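Local coordinates for protein putative RnfG subunit of electron transport complex (Thermotoga maritima, PDB 3DCZ) that is probably the FMN-carrying RnfG subunit of a membrane-bound complex that couples electron transfer to the translocation of ions, at residues A23-A27 and R117-Y121; I28-L32 and E44-E48; T54-V59 and L70-Y74; R82-S88 and V100-K106; L149-L153 and L195-Y199. All coordinates share one frame; numbering follows the deposited sequence.

Contact 1 of 5, residues A23-A27 and R117-Y121; sequences AKLSA and RVIDY
Ala27 shows how a single methyl group can serve as the meeting point of a helix and a strand, because its CB is wedged between two side chains of 117-121. On one flank it lies 3.7 Å from CD1 of Ile119. On the other it touches the aliphatic part of Arg117, at CG, in the conformer described here, one of two modelled. Ile119 brings both of its branches to the helix. Its CG1 sits beside the backbone N (chi1 -54°) and the chain then runs nearly straight, which carries CD1 in under the helix between CB of Ala27 and the carbonyl oxygen of Ala23. The other branch, CG2, approaches Ala23 CB at 4.1 Å and also rests 3.4 Å above the plane of the Tyr121 ring, toward its rim. The frame is a helix laid against an antiparallel sheet: segment 23-27 of helix 22-31 runs nearly antiparallel (170°) to residues 117-120 of the edge strand 110-120, the short axes 9.4 Å apart, and both Ala27 and Ile119 also touch Val101 of the neighbouring strand. The two alanines, with only a methyl each, probably allow this spacing. Polar atoms gather at the two ends of the apolar seam. Tyr121 OH shares a water with the backbone N of Lys24, at 2.7 Å from OH to the water. The amine of Lys24 itself leads away and is hydrogen-bonded to Ile56, Thr58 and Tyr74. At the other end, in the conformers described, Arg117 NE and Ser26 OG share a second water, both residues being modelled in two.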
# COMPACT_ATOMS: atom_id res chain seq x y z
N ALA A 23 8.03 1.39 -14.48
CA ALA A 23 7.19 2.04 -13.44
C ALA A 23 6.73 1.04 -12.38
O ALA A 23 6.81 1.30 -11.17
CB ALA A 23 5.98 2.71 -14.05
N LYS A 24 6.23 -0.10 -12.81
CA LYS A 24 5.73 -1.10 -11.86
C LYS A 24 6.86 -1.62 -10.95
O LYS A 24 6.73 -1.65 -9.72
CB LYS A 24 5.06 -2.26 -12.59
CG LYS A 24 4.46 -3.28 -11.65
CD LYS A 24 3.69 -4.37 -12.37
CE LYS A 24 3.25 -5.43 -11.39
NZ LYS A 24 2.43 -6.49 -12.10
N LEU A 25 7.96 -2.04 -11.57
CA LEU A 25 9.10 -2.54 -10.82
C LEU A 25 9.65 -1.47 -9.88
O LEU A 25 9.99 -1.76 -8.73
CB LEU A 25 10.18 -3.09 -11.77
CG LEU A 25 11.37 -3.74 -11.09
CD1 LEU A 25 10.94 -4.93 -10.23
CD2 LEU A 25 12.37 -4.21 -12.19
N SER A 26 9.71 -0.24 -10.35
CA SER A 26 10.17 0.87 -9.52
C SER A 26 9.27 1.04 -8.29
O SER A 26 9.74 1.24 -7.16
CB SER A 26 10.18 2.16 -10.35
OG SER A 26 10.41 3.29 -9.53
N ALA A 27 7.95 0.97 -8.50
CA ALA A 27 6.98 1.06 -7.41
C ALA A 27 7.12 -0.06 -6.39
O ALA A 27 7.02 0.17 -5.18
CB ALA A 27 5.52 1.13 -7.94
N ARG A 117 2.77 3.52 -3.23
CA ARG A 117 3.18 4.33 -4.38
C ARG A 117 2.04 4.33 -5.38
O ARG A 117 1.64 3.27 -5.83
CB ARG A 117 4.43 3.74 -5.04
CG ARG A 117 4.84 4.41 -6.35
CD ARG A 117 5.58 5.71 -6.11
NE ARG A 117 7.02 5.53 -6.30
CZ ARG A 117 7.97 6.23 -5.67
NH1 ARG A 117 7.66 7.16 -4.76
NH2 ARG A 117 9.24 5.96 -5.94
N VAL A 118 1.55 5.51 -5.72
CA VAL A 118 0.48 5.66 -6.68
C VAL A 118 1.15 5.87 -8.01
O VAL A 118 2.00 6.77 -8.16
CB VAL A 118 -0.43 6.89 -6.29
CG1 VAL A 118 -1.58 6.98 -7.24
CG2 VAL A 118 -0.95 6.74 -4.86
N ILE A 119 0.81 5.03 -9.00
CA ILE A 119 1.36 5.17 -10.36
C ILE A 119 0.28 5.75 -11.26
O ILE A 119 -0.80 5.21 -11.41
CB ILE A 119 1.82 3.83 -10.99
CG1 ILE A 119 2.82 3.08 -10.10
CG2 ILE A 119 2.51 4.10 -12.31
CD1 ILE A 119 2.96 1.64 -10.51
N ASP A 120 0.57 6.91 -11.84
CA ASP A 120 -0.37 7.52 -12.75
C ASP A 120 0.17 7.36 -14.15
O ASP A 120 1.13 8.03 -14.53
CB ASP A 120 -0.53 9.00 -12.42
CG ASP A 120 -1.45 9.71 -13.37
OD1 ASP A 120 -1.87 9.11 -14.39
OD2 ASP A 120 -1.75 10.89 -13.10
N TYR A 121 -0.43 6.44 -14.89
CA TYR A 121 0.05 6.11 -16.22
C TYR A 121 -0.45 7.12 -17.27
O TYR A 121 0.10 7.19 -18.37
CB TYR A 121 -0.39 4.69 -16.59
CG TYR A 121 0.44 3.60 -15.94
CD1 TYR A 121 1.69 3.30 -16.43
CD2 TYR A 121 -0.05 2.88 -14.86
CE1 TYR A 121 2.47 2.30 -15.87
CE2 TYR A 121 0.73 1.86 -14.27
CZ TYR A 121 1.99 1.58 -14.80
OH TYR A 121 2.80 0.58 -14.28
O HOH W 1 4.90 -0.49 -15.65
O HOH W 2 8.46 4.59 -8.26

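Contact 2 of 5, residues I28-L32 and E44-E48; sequences IKFVL and EKEIE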
# COMPACT_ATOMS: atom_id res chain seq x y z
N ILE A 28 7.31 -1.29 -6.88
CA ILE A 28 7.43 -2.42 -5.97
C ILE A 28 8.70 -2.26 -5.14
O ILE A 28 8.70 -2.50 -3.93
CB ILE A 28 7.43 -3.72 -6.76
CG1 ILE A 28 6.07 -3.90 -7.40
CG2 ILE A 28 7.81 -4.94 -5.84
CD1 ILE A 28 5.98 -5.11 -8.39
N LYS A 29 9.78 -1.85 -5.77
CA LYS A 29 11.04 -1.57 -5.05
C LYS A 29 10.82 -0.48 -4.00
O LYS A 29 11.24 -0.63 -2.83
CB LYS A 29 12.14 -1.13 -6.02
CG LYS A 29 12.69 -2.23 -6.90
CD LYS A 29 13.68 -1.69 -7.93
CE LYS A 29 14.30 -2.79 -8.72
NZ LYS A 29 15.36 -2.20 -9.58
N PHE A 30 10.13 0.59 -4.38
CA PHE A 30 9.91 1.69 -3.45
C PHE A 30 9.17 1.25 -2.19
O PHE A 30 9.58 1.58 -1.06
CB PHE A 30 9.12 2.83 -4.09
CG PHE A 30 8.84 3.93 -3.12
CD1 PHE A 30 9.78 4.90 -2.85
CD2 PHE A 30 7.62 4.00 -2.45
CE1 PHE A 30 9.54 5.88 -1.96
CE2 PHE A 30 7.38 4.95 -1.51
CZ PHE A 30 8.34 5.94 -1.29
N VAL A 31 8.10 0.45 -2.37
CA VAL A 31 7.26 0.09 -1.23
C VAL A 31 7.92 -0.95 -0.32
O VAL A 31 7.44 -1.23 0.81
CB VAL A 31 5.82 -0.35 -1.66
CG1 VAL A 31 5.10 0.86 -2.37
CG2 VAL A 31 5.85 -1.57 -2.53
N LEU A 32 9.02 -1.51 -0.81
CA LEU A 32 9.86 -2.42 -0.04
C LEU A 32 11.05 -1.73 0.62
O LEU A 32 11.90 -2.40 1.19
CB LEU A 32 10.27 -3.62 -0.88
CG LEU A 32 9.18 -4.68 -1.12
CD1 LEU A 32 9.59 -5.60 -2.28
CD2 LEU A 32 8.91 -5.50 0.14
N GLU A 44 17.62 -5.24 -3.57
CA GLU A 44 17.00 -4.74 -4.78
C GLU A 44 17.00 -5.76 -5.92
O GLU A 44 16.00 -5.88 -6.64
CB GLU A 44 17.65 -3.44 -5.22
CG GLU A 44 17.06 -2.87 -6.48
CD GLU A 44 17.71 -1.58 -6.93
OE1 GLU A 44 18.63 -1.08 -6.23
OE2 GLU A 44 17.32 -1.07 -8.00
N LYS A 45 18.11 -6.47 -6.12
CA LYS A 45 18.16 -7.51 -7.16
C LYS A 45 17.25 -8.71 -6.83
O LYS A 45 16.66 -9.29 -7.74
CB LYS A 45 19.60 -8.00 -7.40
CG LYS A 45 20.51 -6.92 -7.94
N GLU A 46 17.15 -9.06 -5.54
CA GLU A 46 16.24 -10.10 -5.10
C GLU A 46 14.80 -9.68 -5.42
O GLU A 46 13.99 -10.48 -5.85
CB GLU A 46 16.40 -10.40 -3.61
CG GLU A 46 15.48 -11.53 -3.09
CD GLU A 46 15.65 -11.84 -1.59
OE1 GLU A 46 16.77 -11.65 -1.06
OE2 GLU A 46 14.67 -12.30 -0.94
N ILE A 47 14.47 -8.42 -5.19
CA ILE A 47 13.12 -7.97 -5.53
C ILE A 47 12.84 -8.19 -7.03
O ILE A 47 11.79 -8.74 -7.38
CB ILE A 47 12.89 -6.48 -5.18
CG1 ILE A 47 12.97 -6.25 -3.66
CG2 ILE A 47 11.58 -6.00 -5.77
CD1 ILE A 47 13.01 -4.76 -3.26
N GLU A 48 13.77 -7.78 -7.89
CA GLU A 48 13.65 -7.98 -9.34
C GLU A 48 13.43 -9.45 -9.68
O GLU A 48 12.53 -9.77 -10.47
CB GLU A 48 14.91 -7.49 -10.06
CG GLU A 48 15.14 -6.00 -10.06
CD GLU A 48 16.61 -5.60 -10.29
OE1 GLU A 48 17.45 -6.47 -10.64
OE2 GLU A 48 16.93 -4.40 -10.11
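Lys29 and the pair Glu44 and Glu48 illustrate how one amine can tie together two successive turns of a helix. NZ of Lys29 donates to Glu44 OE2 at 2.8 Å and to Glu48 OE2 at the same distance of 2.8 Å, both as salt bridges. Each carboxylate offers the anti lone pair of its oxygen, the one turned away from its partner oxygen. The lysine chain is fully extended beyond CG, and it needs that length to span from its own helix to the gap between the two acids; its CE brushes CG of each glutamate at 3.6 Å. Beneath this charged layer lies an apolar one, centred on Ile47. Its CD1 and CG1 pack against CD1 of Leu32, 3.7 Å from Ile47 CD1, and its CG2 slides past CG2 of Ile28 at 3.9 Å. Further out, Tyr40 touches both Lys29 and Ile47, while Ile28 and Leu32 rest on Phe76 of the sheet, so that helix 22-31 is held between the sheet and helix 44-54 at this point. An alanine here, without the amine and its methylenes, would probably leave the two carboxylates without a shared cation and Ile47 CG2 less covered. With one positive group between two acids, the network probably lowers the repulsion between Glu44 and Glu48 and favours the ionised form of all three.

Contact 3 of 5, residues T54-V59 and L70-Y74; sequences TGIETV and LGPLY
Tyr74, by its hydroxyl and one side of its ring, and Pro72, by its CB, CG and CD, receive the loop 54-59, an example of rings shaping a chain that has no regular structure of its own. The Tyr74 ring stands with its hydroxyl pointing at the loop, CG beside the backbone N (chi1 -61°). Gly55 O lies at the ring's edge, near its plane, and accepts the OH at 2.6 Å, the donor lying in the carbonyl plane. Thr54 comes in obliquely near CD1, its CB 3.8 Å from Tyr74 CD1, while its CG2 slides past Pro72 CB at 3.7 Å. The proline ring in turn has Pro72 CB toward the rim of one tyrosine face, and presents CG to Gly55 O and to the carboxylate of Glu57, whose OE2 is 3.5 Å away. The Tyr74 hydroxyl also meets Lys24 NZ, which binds Ile56 O and Thr58 OG1 as well, so the lysine amine and the tyrosine hydroxyl hold the loop together. A phenylalanine at Tyr74 would probably leave Gly55 O without its donor and the lysine amine with one partner fewer. Gly55, with positive phi, ends the preceding helix, and the cis peptide before Pro72 lies where the second strand turns its corner. At the corner itself the backbones pair: Val59 N donates to Gly71 O at 3.0 Å, and Gly71 N to Val59 O. Val59 and Gly71 thus form an antiparallel hydrogen-bonded pair at the open end of the beta hairpin made by strands 59-64 and 67-77.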
# COMPACT_ATOMS: atom_id res chain seq x y z
N THR A 54 7.59 -14.48 -10.23
CA THR A 54 6.17 -14.52 -9.89
C THR A 54 5.33 -14.14 -11.10
O THR A 54 4.26 -14.70 -11.33
CB THR A 54 5.86 -13.57 -8.72
OG1 THR A 54 6.70 -13.86 -7.60
CG2 THR A 54 4.42 -13.68 -8.28
N GLY A 55 5.82 -13.15 -11.85
CA GLY A 55 5.19 -12.68 -13.06
C GLY A 55 4.99 -11.19 -12.98
O GLY A 55 4.46 -10.69 -11.99
N ILE A 56 5.43 -10.46 -14.01
CA ILE A 56 5.36 -9.00 -14.01
C ILE A 56 4.01 -8.50 -14.54
O ILE A 56 3.71 -7.32 -14.44
CB ILE A 56 6.52 -8.39 -14.86
CG1 ILE A 56 6.72 -6.89 -14.60
CG2 ILE A 56 6.25 -8.61 -16.35
CD1 ILE A 56 6.82 -6.36 -13.20
N GLU A 57 3.20 -9.40 -15.10
CA GLU A 57 1.87 -9.02 -15.53
C GLU A 57 1.04 -8.46 -14.38
O GLU A 57 1.37 -8.68 -13.22
CB GLU A 57 1.13 -10.22 -16.11
CG GLU A 57 0.51 -11.18 -15.10
CD GLU A 57 1.42 -12.22 -14.50
OE1 GLU A 57 2.60 -12.30 -14.86
OE2 GLU A 57 0.89 -13.00 -13.68
N THR A 58 0.01 -7.72 -14.73
CA THR A 58 -1.01 -7.30 -13.75
C THR A 58 -2.31 -7.97 -14.14
O THR A 58 -2.76 -7.83 -15.27
CB THR A 58 -1.15 -5.77 -13.66
OG1 THR A 58 0.09 -5.23 -13.17
CG2 THR A 58 -2.27 -5.35 -12.73
N VAL A 59 -2.87 -8.71 -13.17
CA VAL A 59 -4.11 -9.45 -13.33
C VAL A 59 -5.07 -9.10 -12.19
O VAL A 59 -4.65 -8.72 -11.12
CB VAL A 59 -3.84 -10.96 -13.33
CG1 VAL A 59 -3.08 -11.34 -14.58
CG2 VAL A 59 -3.05 -11.37 -12.07
N LEU A 70 -5.58 -6.07 -7.50
CA LEU A 70 -4.80 -6.52 -8.63
C LEU A 70 -3.59 -7.31 -8.18
O LEU A 70 -2.91 -6.93 -7.22
CB LEU A 70 -4.36 -5.31 -9.42
CG LEU A 70 -5.48 -4.41 -9.93
CD1 LEU A 70 -4.93 -3.07 -10.44
CD2 LEU A 70 -6.22 -5.11 -11.07
N GLY A 71 -3.31 -8.39 -8.88
CA GLY A 71 -2.16 -9.24 -8.55
C GLY A 71 -1.17 -9.27 -9.70
O GLY A 71 -1.26 -8.48 -10.64
N PRO A 72 -0.21 -10.19 -9.64
CA PRO A 72 -0.03 -11.18 -8.61
C PRO A 72 0.20 -10.64 -7.22
O PRO A 72 0.63 -9.50 -7.04
CB PRO A 72 1.27 -11.90 -9.05
CG PRO A 72 1.42 -11.64 -10.45
CD PRO A 72 0.80 -10.30 -10.71
N LEU A 73 -0.08 -11.49 -6.23
CA LEU A 73 0.31 -11.21 -4.86
C LEU A 73 1.81 -11.52 -4.81
O LEU A 73 2.21 -12.69 -4.92
CB LEU A 73 -0.46 -12.14 -3.92
CG LEU A 73 -0.10 -12.00 -2.46
CD1 LEU A 73 -0.31 -10.58 -1.96
CD2 LEU A 73 -0.89 -12.99 -1.63
N TYR A 74 2.66 -10.52 -4.66
CA TYR A 74 4.10 -10.74 -4.54
C TYR A 74 4.45 -10.91 -3.07
O TYR A 74 4.05 -10.09 -2.23
CB TYR A 74 4.87 -9.53 -5.09
CG TYR A 74 4.61 -9.28 -6.54
CD1 TYR A 74 5.19 -10.06 -7.53
CD2 TYR A 74 3.77 -8.25 -6.93
CE1 TYR A 74 4.95 -9.80 -8.89
CE2 TYR A 74 3.51 -8.00 -8.27
CZ TYR A 74 4.10 -8.76 -9.26
OH TYR A 74 3.86 -8.56 -10.63

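Contact 4 of 5, residues R82-S88 and V100-K106; sequences RNAYVLS and VVACFIK. With ACT (acetate ion), chain D.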
# COMPACT_ATOMS: atom_id res chain seq x y z
N ARG A 82 10.55 -10.86 8.53
CA ARG A 82 9.10 -10.63 8.49
C ARG A 82 8.57 -10.91 7.10
O ARG A 82 9.23 -10.65 6.10
CB ARG A 82 8.78 -9.18 8.89
CG ARG A 82 9.26 -8.78 10.27
CD ARG A 82 8.93 -7.32 10.56
NE ARG A 82 9.82 -6.42 9.79
CZ ARG A 82 9.53 -5.16 9.44
NH1 ARG A 82 8.38 -4.58 9.77
NH2 ARG A 82 10.42 -4.47 8.73
N ASN A 83 7.34 -11.41 7.02
CA ASN A 83 6.69 -11.63 5.74
C ASN A 83 6.04 -10.37 5.24
O ASN A 83 5.24 -9.75 5.93
CB ASN A 83 5.64 -12.75 5.84
CG ASN A 83 6.26 -14.13 5.91
OD1 ASN A 83 7.48 -14.28 5.96
ND2 ASN A 83 5.42 -15.12 5.90
N ALA A 84 6.38 -10.02 4.01
CA ALA A 84 5.90 -8.81 3.37
C ALA A 84 5.10 -9.23 2.12
O ALA A 84 5.41 -10.24 1.51
CB ALA A 84 7.05 -7.92 3.02
N TYR A 85 4.08 -8.44 1.79
CA TYR A 85 3.19 -8.70 0.67
C TYR A 85 3.08 -7.42 -0.11
O TYR A 85 2.85 -6.36 0.49
CB TYR A 85 1.82 -9.14 1.20
CG TYR A 85 1.94 -10.44 1.93
CD1 TYR A 85 1.89 -11.65 1.20
CD2 TYR A 85 2.24 -10.49 3.27
CE1 TYR A 85 2.10 -12.86 1.83
CE2 TYR A 85 2.42 -11.71 3.90
CZ TYR A 85 2.36 -12.89 3.17
OH TYR A 85 2.58 -14.10 3.77
N VAL A 86 3.23 -7.49 -1.43
CA VAL A 86 3.00 -6.34 -2.29
C VAL A 86 1.87 -6.69 -3.22
O VAL A 86 1.83 -7.73 -3.85
CB VAL A 86 4.28 -5.91 -3.06
CG1 VAL A 86 3.95 -4.79 -4.05
CG2 VAL A 86 5.40 -5.51 -2.07
N LEU A 87 0.91 -5.77 -3.27
CA LEU A 87 -0.14 -5.90 -4.28
C LEU A 87 -0.54 -4.54 -4.80
O LEU A 87 0.05 -3.53 -4.43
CB LEU A 87 -1.32 -6.74 -3.75
CG LEU A 87 -2.15 -6.20 -2.58
CD1 LEU A 87 -3.25 -7.20 -2.21
CD2 LEU A 87 -1.27 -5.94 -1.34
N SER A 88 -1.50 -4.54 -5.73
CA SER A 88 -1.94 -3.33 -6.37
C SER A 88 -3.46 -3.21 -6.22
O SER A 88 -4.18 -4.18 -5.93
CB SER A 88 -1.53 -3.40 -7.84
OG SER A 88 -0.12 -3.22 -7.95
N VAL A 100 -2.63 1.85 -7.58
CA VAL A 100 -1.97 2.08 -6.30
C VAL A 100 -1.21 0.78 -5.91
O VAL A 100 -1.85 -0.29 -5.84
CB VAL A 100 -2.99 2.35 -5.15
CG1 VAL A 100 -2.22 2.64 -3.84
CG2 VAL A 100 -3.92 3.51 -5.51
N VAL A 101 0.10 0.88 -5.66
CA VAL A 101 0.94 -0.27 -5.24
C VAL A 101 1.18 -0.08 -3.75
O VAL A 101 1.39 1.05 -3.28
CB VAL A 101 2.31 -0.29 -6.01
CG1 VAL A 101 3.17 -1.44 -5.53
CG2 VAL A 101 2.02 -0.36 -7.55
N ALA A 102 1.11 -1.14 -2.98
CA ALA A 102 1.29 -1.05 -1.54
C ALA A 102 1.95 -2.29 -0.99
O ALA A 102 1.78 -3.37 -1.55
CB ALA A 102 -0.03 -0.78 -0.82
N CYS A 103 2.68 -2.12 0.10
CA CYS A 103 3.36 -3.19 0.80
C CYS A 103 2.80 -3.26 2.22
O CYS A 103 2.76 -2.27 2.95
CB CYS A 103 4.89 -2.93 0.89
SG CYS A 103 5.71 -4.14 1.96
N PHE A 104 2.34 -4.46 2.58
CA PHE A 104 1.85 -4.77 3.91
C PHE A 104 2.80 -5.79 4.52
O PHE A 104 3.25 -6.71 3.85
CB PHE A 104 0.44 -5.39 3.85
CG PHE A 104 -0.60 -4.45 3.34
CD1 PHE A 104 -0.82 -4.27 1.98
CD2 PHE A 104 -1.40 -3.75 4.24
CE1 PHE A 104 -1.77 -3.35 1.51
CE2 PHE A 104 -2.40 -2.87 3.75
CZ PHE A 104 -2.57 -2.67 2.38
N ILE A 105 3.06 -5.64 5.79
CA ILE A 105 3.92 -6.56 6.51
C ILE A 105 3.12 -7.25 7.60
O ILE A 105 2.45 -6.61 8.41
CB ILE A 105 5.16 -5.85 7.07
CG1 ILE A 105 5.98 -5.31 5.88
CG2 ILE A 105 6.00 -6.79 7.97
CD1 ILE A 105 7.06 -4.32 6.25
N LYS A 106 3.26 -8.57 7.66
CA LYS A 106 2.52 -9.37 8.59
C LYS A 106 3.04 -9.15 9.99
O LYS A 106 4.25 -9.22 10.26
CB LYS A 106 2.61 -10.87 8.24
CG LYS A 106 1.79 -11.76 9.14
CD LYS A 106 0.30 -11.70 8.81
CE LYS A 106 -0.53 -12.33 9.95
NZ LYS A 106 -1.78 -11.58 10.27
C ACT D . 1.68 -14.77 7.04
O ACT D . 2.59 -14.20 6.41
OXT ACT D . 2.05 -15.28 8.12
CH3 ACT D . 0.27 -14.82 6.57
O HOH W 3 6.04 -11.65 9.56
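Val86 fits between Val101 and Cys103 in the densely packed part of this strand pair, in which alternate side chains serve opposite faces of a sheet. Its CG1 lies 3.7 Å from Val101 CG1 and its CG2 packs against Cys103 CB; Leu32 covers the cysteine. On the other face Leu87, Ala102 and Phe104 turn to helix 188-206, and in one of two conformers Leu87 CD2 approaches Phe104 CD1 obliquely at 3.7 Å. Between the faces runs a regular ladder, Tyr85 bonded both ways to Phe104 and Leu87 both ways to Ala102. Toward Arg82, Asn83 and Lys106 the pair becomes partly exposed and solvent components enter. The Arg82 guanidinium lies with one face over Ile105 CD1 and pairs with Asp80. A water joins Asn83 N to Lys106 O, beside the last rung from Lys106 N to Asn83 O at 2.9 Å. An acetate, probably from the crystallisation liquor, takes Tyr85 OH at 2.6 Å and Asn83 ND2 at 3.0 Å through one oxygen, in the plane of the tyrosine ring, while Lys106 runs past it to Gly110 O. The whole is a beta hairpin, the centre of an up-and-down antiparallel meander with helices packed on both faces.

Contact 5 of 5, residues L149-L153 and L195-Y199; sequences LKNGL and LNLMY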
# COMPACT_ATOMS: atom_id res chain seq x y z
N LEU A 149 -5.08 -0.03 10.58
CA LEU A 149 -5.74 -0.77 9.49
C LEU A 149 -7.01 -1.47 9.96
O LEU A 149 -7.98 -1.57 9.19
CB LEU A 149 -4.76 -1.79 8.88
CG LEU A 149 -3.63 -1.19 8.08
CD1 LEU A 149 -2.75 -2.35 7.56
CD2 LEU A 149 -4.18 -0.40 6.91
N LYS A 150 -7.01 -1.93 11.22
CA LYS A 150 -8.18 -2.59 11.78
C LYS A 150 -9.30 -1.58 11.95
O LYS A 150 -10.47 -1.94 11.80
CB LYS A 150 -7.85 -3.25 13.12
CG LYS A 150 -7.00 -4.46 12.93
CD LYS A 150 -6.50 -5.07 14.25
CE LYS A 150 -5.33 -6.06 14.01
NZ LYS A 150 -4.65 -6.34 15.32
N ASN A 151 -8.95 -0.33 12.23
CA ASN A 151 -9.91 0.80 12.36
C ASN A 151 -10.54 1.12 10.99
O ASN A 151 -11.66 1.64 10.90
CB ASN A 151 -9.18 2.10 12.83
CG ASN A 151 -8.83 2.15 14.36
OD1 ASN A 151 -8.06 3.02 14.80
ND2 ASN A 151 -9.40 1.26 15.16
N GLY A 152 -9.75 0.88 9.94
CA GLY A 152 -10.10 1.28 8.57
C GLY A 152 -9.43 2.61 8.27
O GLY A 152 -9.54 3.54 9.06
N LEU A 153 -8.77 2.72 7.13
CA LEU A 153 -8.16 4.01 6.74
C LEU A 153 -9.22 5.00 6.29
O LEU A 153 -10.19 4.63 5.64
CB LEU A 153 -7.16 3.78 5.62
CG LEU A 153 -6.01 2.84 5.88
CD1 LEU A 153 -5.28 2.64 4.55
CD2 LEU A 153 -5.10 3.49 6.92
N LEU A 195 -6.45 1.02 -0.79
CA LEU A 195 -5.65 0.48 0.32
C LEU A 195 -6.52 -0.40 1.24
O LEU A 195 -6.12 -1.51 1.63
CB LEU A 195 -5.01 1.63 1.10
CG LEU A 195 -3.87 2.31 0.34
CD1 LEU A 195 -3.42 3.56 1.11
CD2 LEU A 195 -2.67 1.33 0.10
N ASN A 196 -7.71 0.09 1.57
CA ASN A 196 -8.61 -0.66 2.40
C ASN A 196 -9.02 -1.99 1.74
O ASN A 196 -9.17 -3.01 2.41
CB ASN A 196 -9.85 0.16 2.72
CG ASN A 196 -9.62 1.18 3.81
OD1 ASN A 196 -8.79 0.97 4.72
ND2 ASN A 196 -10.40 2.26 3.77
N LEU A 197 -9.24 -1.98 0.43
CA LEU A 197 -9.56 -3.21 -0.27
C LEU A 197 -8.43 -4.21 -0.28
O LEU A 197 -8.64 -5.43 -0.16
CB LEU A 197 -10.05 -2.91 -1.69
CG LEU A 197 -11.39 -2.20 -1.80
CD1 LEU A 197 -11.66 -1.87 -3.26
CD2 LEU A 197 -12.46 -3.08 -1.18
N MSE A 198 -7.21 -3.73 -0.50
CA MSE A 198 -6.05 -4.60 -0.50
C MSE A 198 -5.89 -5.28 0.87
O MSE A 198 -5.60 -6.46 0.96
CB MSE A 198 -4.79 -3.79 -0.87
CG MSE A 198 -4.65 -3.60 -2.36
SE MSE A 198 -2.99 -2.55 -2.70
CE MSE A 198 -4.06 -1.25 -2.82
N TYR A 199 -6.12 -4.51 1.93
CA TYR A 199 -6.09 -5.06 3.29
C TYR A 199 -7.17 -6.12 3.48
O TYR A 199 -6.90 -7.21 4.00
CB TYR A 199 -6.21 -3.95 4.30
CG TYR A 199 -6.27 -4.43 5.73
CD1 TYR A 199 -5.13 -4.91 6.39
CD2 TYR A 199 -7.47 -4.39 6.44
CE1 TYR A 199 -5.21 -5.35 7.72
CE2 TYR A 199 -7.54 -4.83 7.76
CZ TYR A 199 -6.40 -5.30 8.38
OH TYR A 199 -6.49 -5.70 9.73
O HOH W 4 -8.08 -1.10 6.31
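This is a contact between the C-terminal end of a short helix and the side of the long last helix, made within the FMN-binding domain where helix 188-206 lies across one face of the antiparallel sheet. The short helix 146-151 stops at Gly152, whose positive phi turns the chain so that Leu153 comes back against Asn196. There a side-chain amide grips a backbone at two points. Asn196 OD1 accepts Leu153 N at 3.0 Å, in its carbonyl plane on a lone pair, and ND2 donates to Leu153 O at 3.0 Å. The acceptor sits in the plane of the amide, so the two bonds together fix its rotation. Below the polar clasp Leu153 CD1 leans on Leu195 CB at 3.6 Å. One turn along, the Tyr199 ring, thrown out with CG anti to the backbone N (chi1 177°), receives Leu149. CB of Leu149 stands over the ring face, a CH-pi contact 3.9 Å from the ring centroid, and its CD1 continues along the rim to Tyr199 CD1. Lys150 CG touches the hydroxyl at 3.5 Å. Leu149 also reaches Phe104 and Leu113 of the sheet, so the short helix bears on the strands as well as on its helical neighbour. A water completes the clasp by donating to Leu149 O at 2.9 Å and to Asn196 OD1, which therefore accepts two hydrogens.

Overall arrangement
Contact 4 is the hub: its strands lie in the middle of the sheet, its centre about 6 Å from that of the chain, and it touches all four others. Contacts 1 and 2 share helix 22-31 and approach the sheet from one face, while contact 5 lies on the opposite side of the chain's centre, its centre about 23 Å from that of contact 2. Contacts 1 and 3, their centres about 13 Å apart, meet through the Lys24 amine. Contact 3 joins contact 4 through backbone hydrogen bonds between the neighbouring strands 67-77 and 83-90. Thr185, the predicted FMN attachment site, is not modelled; it precedes helix 188-206, which carries one half of contact 5.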